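Local atomic coordinates of titin (Homo sapiens, PDB entry 3LCY), a protein that forms the giant elastic filament of the muscle sarcomere, represented here by two tandem immunoglobulin domains from its A-band region. Residues K94-G106 / K176-A188. Numbering follows the deposited sequence.
Sequences KLLLQATPQFHPG and KVQLSNVFGTVDA
Val177 meets the far end of the Phe103 ring: its CG1 lies 3.6 Å from Phe103 CZ, and its backbone O sits at the ring edge, close to the ring plane. Two residues on, Leu179 brings CD2 obliquely against Phe103 CE1, while its CB packs on Pro101 CB at 4.0 Å. Asn181 then grips the incoming strand. A chi1 of 73° swings its amide over to Pro101 and the Ala99 carbonyl; ND2 donates to Ala99 O at 3.0 Å (N-H...O angle 148°), and this acceptor lies in the amide plane, although the donor is tilted from the plane of the Ala99 carbonyl. The same amide rests against CD and CG of Pro101, and its OD1 accepts from Gly184 N at 3.0 Å, an Asx motif that ties the turn together and limits rotation of the amide. Phe183 points toward the strand. Its CB touches Thr100 CG2, and its CZ lies 3.7 Å from Gln98 NE2; the two side chains cross at about a right angle, yet amide and ring planes are only 19° apart. Gln98 OE1 is hydrogen-bonded to Thr18 OG1. Val186 points back at the strand, CG1 making an off-centre CH-pi contact 4.2 Å from the centroid of Phe103. Ala188 adds its CB, 3.5 Å from Phe103 CE2, and Val125 of strand 121-130 also touches this ring. Pro101, near the turn, and Phe103, farther along, thus pack over one face of a beta hairpin whose strands, 173-180 and 185-195, are joined by backbone hydrogen bonds. Strand 88-103 runs unbroken through the junction of two tandem I-set immunoglobulin domains: Gln98 to Thr100 meet the F-G turn across the linker, and its end packs as the A strand of the second domain against strands F and G.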
loop_
_atom_site.group_PDB
_atom_site.type_symbol
_atom_site.label_atom_id
_atom_site.label_comp_id
_atom_site.label_asym_id
_atom_site.label_seq_id
_atom_site.Cartn_x
_atom_site.Cartn_y
_atom_site.Cartn_z
ATOM N N LYS A 94 -6.136 -8.608 7.712
ATOM C CA LYS A 94 -5.582 -7.605 6.811
ATOM C C LYS A 94 -6.595 -7.063 5.812
ATOM O O LYS A 94 -7.550 -7.746 5.440
ATOM C CB LYS A 94 -4.367 -8.159 6.067
ATOM C CG LYS A 94 -3.154 -8.385 6.947
ATOM C CD LYS A 94 -2.011 -8.988 6.154
ATOM C CE LYS A 94 -0.768 -9.141 7.011
ATOM N NZ LYS A 94 0.307 -9.885 6.300
ATOM N N LEU A 95 -6.371 -5.827 5.383
ATOM C CA LEU A 95 -7.200 -5.200 4.365
ATOM C C LEU A 95 -6.446 -5.160 3.043
ATOM O O LEU A 95 -5.364 -4.579 2.954
ATOM C CB LEU A 95 -7.594 -3.785 4.789
ATOM C CG LEU A 95 -8.343 -2.951 3.747
ATOM C CD1 LEU A 95 -9.583 -3.685 3.261
ATOM C CD2 LEU A 95 -8.704 -1.579 4.304
ATOM N N LEU A 96 -7.011 -5.793 2.022
ATOM C CA LEU A 96 -6.401 -5.798 0.699
ATOM C C LEU A 96 -7.124 -4.817 -0.214
ATOM O O LEU A 96 -8.346 -4.868 -0.353
ATOM C CB LEU A 96 -6.416 -7.204 0.093
ATOM C CG LEU A 96 -5.448 -8.243 0.669
ATOM C CD1 LEU A 96 -5.722 -8.507 2.141
ATOM C CD2 LEU A 96 -5.528 -9.534 -0.125
ATOM N N LEU A 97 -6.365 -3.922 -0.833
ATOM C CA LEU A 97 -6.947 -2.905 -1.696
ATOM C C LEU A 97 -7.017 -3.361 -3.147
ATOM O O LEU A 97 -6.294 -4.267 -3.563
ATOM C CB LEU A 97 -6.155 -1.601 -1.603
ATOM C CG LEU A 97 -6.085 -0.947 -0.224
ATOM C CD1 LEU A 97 -5.283 0.340 -0.291
ATOM C CD2 LEU A 97 -7.480 -0.683 0.320
ATOM N N GLN A 98 -7.898 -2.722 -3.908
ATOM C CA GLN A 98 -8.008 -2.969 -5.338
ATOM C C GLN A 98 -7.938 -1.647 -6.094
ATOM O O GLN A 98 -8.716 -0.729 -5.831
ATOM C CB GLN A 98 -9.314 -3.695 -5.662
ATOM C CG GLN A 98 -9.418 -5.085 -5.066
ATOM C CD GLN A 98 -10.773 -5.717 -5.304
ATOM O OE1 GLN A 98 -11.179 -6.628 -4.583
ATOM N NE2 GLN A 98 -11.483 -5.233 -6.316
ATOM N N ALA A 99 -6.998 -1.550 -7.027
ATOM C CA ALA A 99 -6.823 -0.328 -7.799
ATOM C C ALA A 99 -6.090 -0.608 -9.103
ATOM O O ALA A 99 -5.043 -1.255 -9.111
ATOM C CB ALA A 99 -6.077 0.715 -6.982
ATOM N N THR A 100 -6.650 -0.124 -10.207
ATOM C CA THR A 100 -6.003 -0.259 -11.501
ATOM C C THR A 100 -4.728 0.567 -11.488
ATOM O O THR A 100 -4.722 1.688 -10.982
ATOM C CB THR A 100 -6.908 0.237 -12.637
ATOM O OG1 THR A 100 -7.059 1.660 -12.543
ATOM C CG2 THR A 100 -8.276 -0.421 -12.550
ATOM N N PRO A 101 -3.636 0.010 -12.031
ATOM C CA PRO A 101 -2.349 0.709 -12.054
ATOM C C PRO A 101 -2.502 2.140 -12.553
ATOM O O PRO A 101 -3.165 2.379 -13.564
ATOM C CB PRO A 101 -1.525 -0.122 -13.036
ATOM C CG PRO A 101 -2.086 -1.498 -12.904
ATOM C CD PRO A 101 -3.558 -1.313 -12.672
ATOM N N GLN A 102 -1.896 3.079 -11.837
ATOM C CA GLN A 102 -2.032 4.497 -12.139
ATOM C C GLN A 102 -0.836 5.260 -11.592
ATOM O O GLN A 102 -0.481 5.113 -10.424
ATOM C CB GLN A 102 -3.312 5.043 -11.507
ATOM C CG GLN A 102 -3.381 6.561 -11.446
ATOM C CD GLN A 102 -4.442 7.058 -10.479
ATOM O OE1 GLN A 102 -4.977 6.292 -9.676
ATOM N NE2 GLN A 102 -4.748 8.348 -10.549
ATOM N N PHE A 103 -0.211 6.076 -12.434
ATOM C CA PHE A 103 0.895 6.902 -11.973
ATOM C C PHE A 103 0.393 7.935 -10.972
ATOM O O PHE A 103 -0.644 8.565 -11.176
ATOM C CB PHE A 103 1.627 7.556 -13.144
ATOM C CG PHE A 103 2.376 6.578 -14.004
ATOM C CD1 PHE A 103 3.499 5.928 -13.515
ATOM C CD2 PHE A 103 1.961 6.309 -15.298
ATOM C CE1 PHE A 103 4.192 5.026 -14.298
ATOM C CE2 PHE A 103 2.652 5.410 -16.087
ATOM C CZ PHE A 103 3.769 4.768 -15.587
ATOM N N HIS A 104 1.141 8.091 -9.887
ATOM C CA HIS A 104 0.689 8.875 -8.745
ATOM C C HIS A 104 0.467 10.351 -9.065
ATOM O O HIS A 104 1.412 11.072 -9.387
ATOM C CB HIS A 104 1.683 8.742 -7.586
ATOM C CG HIS A 104 1.074 8.983 -6.238
ATOM N ND1 HIS A 104 0.464 10.171 -5.897
ATOM C CD2 HIS A 104 0.985 8.188 -5.145
ATOM C CE1 HIS A 104 0.021 10.097 -4.656
ATOM N NE2 HIS A 104 0.324 8.905 -4.175
ATOM N N PRO A 105 -0.794 10.803 -8.968
ATOM C CA PRO A 105 -1.086 12.240 -8.990
ATOM C C PRO A 105 -0.682 12.853 -7.654
ATOM O O PRO A 105 -1.093 12.363 -6.601
ATOM C CB PRO A 105 -2.606 12.287 -9.160
ATOM C CG PRO A 105 -3.089 11.011 -8.565
ATOM C CD PRO A 105 -2.014 9.988 -8.827
ATOM N N GLY A 106 0.125 13.906 -7.701
ATOM C CA GLY A 106 0.726 14.454 -6.499
ATOM C C GLY A 106 2.233 14.389 -6.637
ATOM O O GLY A 106 2.978 15.050 -5.912
ATOM N N LYS A 176 10.561 3.925 -21.169
ATOM C CA LYS A 176 9.178 3.612 -20.827
ATOM C C LYS A 176 9.086 2.833 -19.521
ATOM O O LYS A 176 9.715 1.784 -19.368
ATOM C CB LYS A 176 8.484 2.818 -21.939
ATOM C CG LYS A 176 7.029 2.489 -21.612
ATOM C CD LYS A 176 6.537 1.235 -22.320
ATOM C CE LYS A 176 6.327 1.467 -23.804
ATOM N NZ LYS A 176 5.748 0.262 -24.467
ATOM N N VAL A 177 8.305 3.352 -18.584
ATOM C CA VAL A 177 8.008 2.629 -17.356
ATOM C C VAL A 177 6.596 2.061 -17.443
ATOM O O VAL A 177 5.639 2.789 -17.715
ATOM C CB VAL A 177 8.142 3.531 -16.116
ATOM C CG1 VAL A 177 7.343 4.812 -16.301
ATOM C CG2 VAL A 177 7.693 2.783 -14.873
ATOM N N GLN A 178 6.470 0.759 -17.237
ATOM C CA GLN A 178 5.184 0.093 -17.330
ATOM C C GLN A 178 4.727 -0.572 -16.045
ATOM O O GLN A 178 5.487 -1.270 -15.394
ATOM C CB GLN A 178 5.247 -0.942 -18.446
ATOM C CG GLN A 178 3.914 -1.306 -19.039
ATOM C CD GLN A 178 4.061 -2.003 -20.361
ATOM O OE1 GLN A 178 4.675 -3.059 -20.451
ATOM N NE2 GLN A 178 3.503 -1.412 -21.402
ATOM N N LEU A 179 3.469 -0.350 -15.698
ATOM C CA LEU A 179 2.881 -0.930 -14.507
ATOM C C LEU A 179 1.674 -1.764 -14.900
ATOM O O LEU A 179 0.806 -1.294 -15.614
ATOM C CB LEU A 179 2.455 0.170 -13.539
ATOM C CG LEU A 179 3.550 0.882 -12.747
ATOM C CD1 LEU A 179 4.761 1.109 -13.603
ATOM C CD2 LEU A 179 3.041 2.198 -12.221
ATOM N N SER A 180 1.610 -3.002 -14.434
ATOM C CA SER A 180 0.464 -3.836 -14.770
ATOM C C SER A 180 -0.017 -4.820 -13.714
ATOM O O SER A 180 0.776 -5.455 -13.039
ATOM C CB SER A 180 0.767 -4.663 -16.028
ATOM O OG SER A 180 1.139 -3.864 -17.125
ATOM N N ASN A 181 -1.329 -4.977 -13.626
ATOM C CA ASN A 181 -1.966 -5.898 -12.695
ATOM C C ASN A 181 -3.220 -6.504 -13.331
ATOM O O ASN A 181 -3.505 -6.250 -14.492
ATOM C CB ASN A 181 -2.223 -5.272 -11.321
ATOM C CG ASN A 181 -3.348 -4.277 -11.324
ATOM O OD1 ASN A 181 -4.171 -4.251 -12.221
ATOM N ND2 ASN A 181 -3.396 -3.456 -10.297
ATOM N N VAL A 182 -3.956 -7.315 -12.588
ATOM C CA VAL A 182 -5.151 -7.948 -13.130
ATOM C C VAL A 182 -6.155 -6.914 -13.619
ATOM O O VAL A 182 -6.817 -7.116 -14.624
ATOM C CB VAL A 182 -5.827 -8.858 -12.094
ATOM C CG1 VAL A 182 -5.029 -10.120 -11.908
ATOM C CG2 VAL A 182 -5.978 -8.139 -10.784
ATOM N N PHE A 183 -6.275 -5.818 -12.891
ATOM C CA PHE A 183 -7.180 -4.729 -13.242
ATOM C C PHE A 183 -6.848 -3.964 -14.532
ATOM O O PHE A 183 -7.745 -3.541 -15.247
ATOM C CB PHE A 183 -7.393 -3.822 -12.042
ATOM C CG PHE A 183 -7.873 -4.562 -10.842
ATOM C CD1 PHE A 183 -9.046 -5.288 -10.899
ATOM C CD2 PHE A 183 -7.144 -4.573 -9.675
ATOM C CE1 PHE A 183 -9.491 -5.988 -9.810
ATOM C CE2 PHE A 183 -7.588 -5.275 -8.583
ATOM C CZ PHE A 183 -8.761 -5.984 -8.651
ATOM N N GLY A 184 -5.566 -3.767 -14.816
ATOM C CA GLY A 184 -5.169 -3.062 -16.020
ATOM C C GLY A 184 -3.692 -2.739 -16.129
ATOM O O GLY A 184 -2.894 -3.172 -15.312
ATOM N N THR A 185 -3.330 -1.970 -17.151
ATOM C CA THR A 185 -1.947 -1.560 -17.348
ATOM C C THR A 185 -1.865 -0.067 -17.638
ATOM O O THR A 185 -2.844 0.546 -18.063
ATOM C CB THR A 185 -1.295 -2.325 -18.514
ATOM O OG1 THR A 185 0.068 -1.909 -18.665
ATOM C CG2 THR A 185 -2.043 -2.059 -19.808
ATOM N N VAL A 186 -0.693 0.510 -17.398
ATOM C CA VAL A 186 -0.442 1.912 -17.706
ATOM C C VAL A 186 1.050 2.106 -17.943
ATOM O O VAL A 186 1.871 1.334 -17.445
ATOM C CB VAL A 186 -0.911 2.845 -16.571
ATOM C CG1 VAL A 186 0.034 2.753 -15.384
ATOM C CG2 VAL A 186 -1.006 4.283 -17.070
ATOM N N ASP A 187 1.402 3.125 -18.719
ATOM C CA ASP A 187 2.804 3.395 -19.005
ATOM C C ASP A 187 3.063 4.881 -19.215
ATOM O O ASP A 187 2.148 5.652 -19.505
ATOM C CB ASP A 187 3.275 2.598 -20.225
ATOM C CG ASP A 187 2.692 3.118 -21.524
ATOM O OD1 ASP A 187 3.138 4.187 -21.990
ATOM O OD2 ASP A 187 1.798 2.451 -22.087
ATOM N N ALA A 188 4.322 5.273 -19.061
ATOM C CA ALA A 188 4.727 6.655 -19.270
ATOM C C ALA A 188 6.086 6.694 -19.954
ATOM O O ALA A 188 6.933 5.834 -19.718
ATOM C CB ALA A 188 4.773 7.402 -17.948
#